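Local coordinates for PCF11 (Saccharomyces cerevisiae, PDB 2BF0), which probably binds the C-terminal domain of RNA polymerase II through its helical CTD-interacting domain in the course of transcription, at residues E41-A46 and G80-I85. Residues are numbered along the deposited sequence; the frame is centred on the assembly and turned at random.
Sequences ENISCA and GSPYTI
Pro82 and Tyr83 reach across to Ile43 and Ala46 in an apolar contact between two interhelical turns, without a hydrogen bond from one segment to the other. The second turn begins at Gly80, which has left helical geometry with positive phi (82°); a CB there would run into the preceding carbonyl oxygen. Its own carbonyl accepts a weak bond from Tyr83 N and lies in the plane of the Tyr83 ring, at its edge. The peptide bond between Ser81 and Pro82 is cis, and Pro82 takes the N-cap position of helix 83-101. Pro82 CD lies 3.9 Å from Ile43 CG2, and Pro82 CG lies 4.1 Å from Ala46 CB. With CG anti to the carbonyl carbon (chi1 -65°), the Tyr83 side chain, in the first turn of the helix, carries its ring across to the other turn. There Ile43 and Ala46 both approach obliquely from the same side of the ring plane, Ile43 CD1 lying 3.8 Å from Tyr83 CE1 and Ala46 CB 3.6 Å from Tyr83 CE2. Ile43 thus divides its branches, CG2 to the proline and CD1 to the tyrosine. Beyond the ring, the phenolic OH is hydrogen-bonded to Ala39 O, in the last turns of helix 29-41. A leucine in place of Tyr83 would probably leave Ala39 O without this partner and open a gap beside Ala46. The 3-10 turn carrying Ile43 is closed by Cys45 N to Asn42 O at 2.7 Å. Within the all-helical CID fold, the contact joins the turn linking helices 29-41 and 48-59 to the one linking helices 65-78 and 83-101; Tyr83 also packs on Phe49 and Val50 of helix 48-59 and on Ile75 of helix 65-78.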
loop_
_atom_site.group_PDB
_atom_site.type_symbol
_atom_site.label_atom_id
_atom_site.label_comp_id
_atom_site.label_asym_id
_atom_site.label_seq_id
_atom_site.Cartn_x
_atom_site.Cartn_y
_atom_site.Cartn_z
ATOM N N GLU A 41 16.767 -0.964 -1.779
ATOM C CA GLU A 41 18.062 -1.195 -2.431
ATOM C C GLU A 41 18.013 -1.221 -3.952
ATOM O O GLU A 41 19.046 -1.146 -4.607
ATOM C CB GLU A 41 18.710 -2.491 -1.927
ATOM C CG GLU A 41 18.819 -2.566 -0.409
ATOM C CD GLU A 41 19.239 -3.935 0.090
ATOM O OE1 GLU A 41 18.926 -4.943 -0.578
ATOM O OE2 GLU A 41 19.879 -4.003 1.157
ATOM N N ASN A 42 16.824 -1.346 -4.525
ATOM C CA ASN A 42 16.729 -1.409 -5.975
ATOM C C ASN A 42 15.829 -0.326 -6.589
ATOM O O ASN A 42 14.876 -0.631 -7.319
ATOM C CB ASN A 42 16.329 -2.819 -6.406
ATOM C CG ASN A 42 17.243 -3.885 -5.808
ATOM O OD1 ASN A 42 18.276 -4.249 -6.392
ATOM N ND2 ASN A 42 16.885 -4.368 -4.624
ATOM N N ILE A 43 16.155 0.934 -6.301
ATOM C CA ILE A 43 15.379 2.083 -6.807
ATOM C C ILE A 43 15.206 2.032 -8.320
ATOM O O ILE A 43 14.194 2.475 -8.858
ATOM C CB ILE A 43 16.016 3.431 -6.397
ATOM C CG1 ILE A 43 16.143 3.524 -4.881
ATOM C CG2 ILE A 43 15.179 4.603 -6.913
ATOM C CD1 ILE A 43 14.832 3.414 -4.172
ATOM N N SER A 44 16.188 1.462 -9.000
ATOM C CA SER A 44 16.119 1.307 -10.444
ATOM C C SER A 44 14.895 0.484 -10.849
ATOM O O SER A 44 14.331 0.681 -11.923
ATOM C CB SER A 44 17.401 0.636 -10.969
ATOM O OG SER A 44 17.751 -0.503 -10.187
ATOM N N CYS A 45 14.487 -0.434 -9.983
ATOM C CA CYS A 45 13.363 -1.313 -10.281
ATOM C C CYS A 45 12.050 -0.793 -9.707
ATOM O O CYS A 45 11.045 -1.490 -9.691
ATOM C CB CYS A 45 13.646 -2.712 -9.741
ATOM S SG CYS A 45 15.051 -3.491 -10.546
ATOM N N ALA A 46 12.070 0.433 -9.218
ATOM C CA ALA A 46 10.856 1.006 -8.686
ATOM C C ALA A 46 9.875 1.155 -9.840
ATOM O O ALA A 46 10.229 1.630 -10.925
ATOM C CB ALA A 46 11.130 2.346 -8.026
ATOM N N GLY A 80 10.099 6.087 0.981
ATOM C CA GLY A 80 9.674 7.382 0.488
ATOM C C GLY A 80 9.796 7.420 -1.017
ATOM O O GLY A 80 9.526 6.418 -1.691
ATOM N N SER A 81 10.201 8.579 -1.526
ATOM C CA SER A 81 10.405 8.824 -2.943
ATOM C C SER A 81 11.404 7.826 -3.498
ATOM O O SER A 81 12.404 7.538 -2.861
ATOM C CB SER A 81 10.900 10.275 -3.114
ATOM O OG SER A 81 11.923 10.394 -4.094
ATOM N N PRO A 82 11.165 7.318 -4.695
ATOM C CA PRO A 82 10.058 7.732 -5.546
ATOM C C PRO A 82 8.777 6.885 -5.421
ATOM O O PRO A 82 7.850 7.056 -6.245
ATOM C CB PRO A 82 10.674 7.543 -6.926
ATOM C CG PRO A 82 11.409 6.250 -6.771
ATOM C CD PRO A 82 11.979 6.283 -5.356
ATOM N N TYR A 83 8.712 6.005 -4.419
ATOM C CA TYR A 83 7.552 5.130 -4.267
ATOM C C TYR A 83 6.251 5.867 -3.929
ATOM O O TYR A 83 5.195 5.553 -4.499
ATOM C CB TYR A 83 7.833 4.007 -3.260
ATOM C CG TYR A 83 8.908 3.062 -3.717
ATOM C CD1 TYR A 83 10.217 3.219 -3.303
ATOM C CD2 TYR A 83 8.611 2.018 -4.581
ATOM C CE1 TYR A 83 11.204 2.344 -3.717
ATOM C CE2 TYR A 83 9.585 1.140 -4.997
ATOM C CZ TYR A 83 10.874 1.310 -4.569
ATOM O OH TYR A 83 11.823 0.422 -4.989
ATOM N N THR A 84 6.330 6.828 -3.014
ATOM C CA THR A 84 5.176 7.660 -2.668
ATOM C C THR A 84 4.561 8.243 -3.937
ATOM O O THR A 84 3.348 8.153 -4.145
ATOM C CB THR A 84 5.579 8.815 -1.722
ATOM O OG1 THR A 84 6.899 9.261 -2.051
ATOM C CG2 THR A 84 5.736 8.316 -0.292
ATOM N N ILE A 85 5.391 8.848 -4.779
ATOM C CA ILE A 85 4.916 9.409 -6.040
ATOM C C ILE A 85 4.311 8.350 -6.935
ATOM O O ILE A 85 3.228 8.535 -7.466
ATOM C CB ILE A 85 6.047 10.122 -6.801
ATOM C CG1 ILE A 85 6.718 11.149 -5.898
ATOM C CG2 ILE A 85 5.488 10.859 -8.016
ATOM C CD1 ILE A 85 5.773 12.270 -5.514
#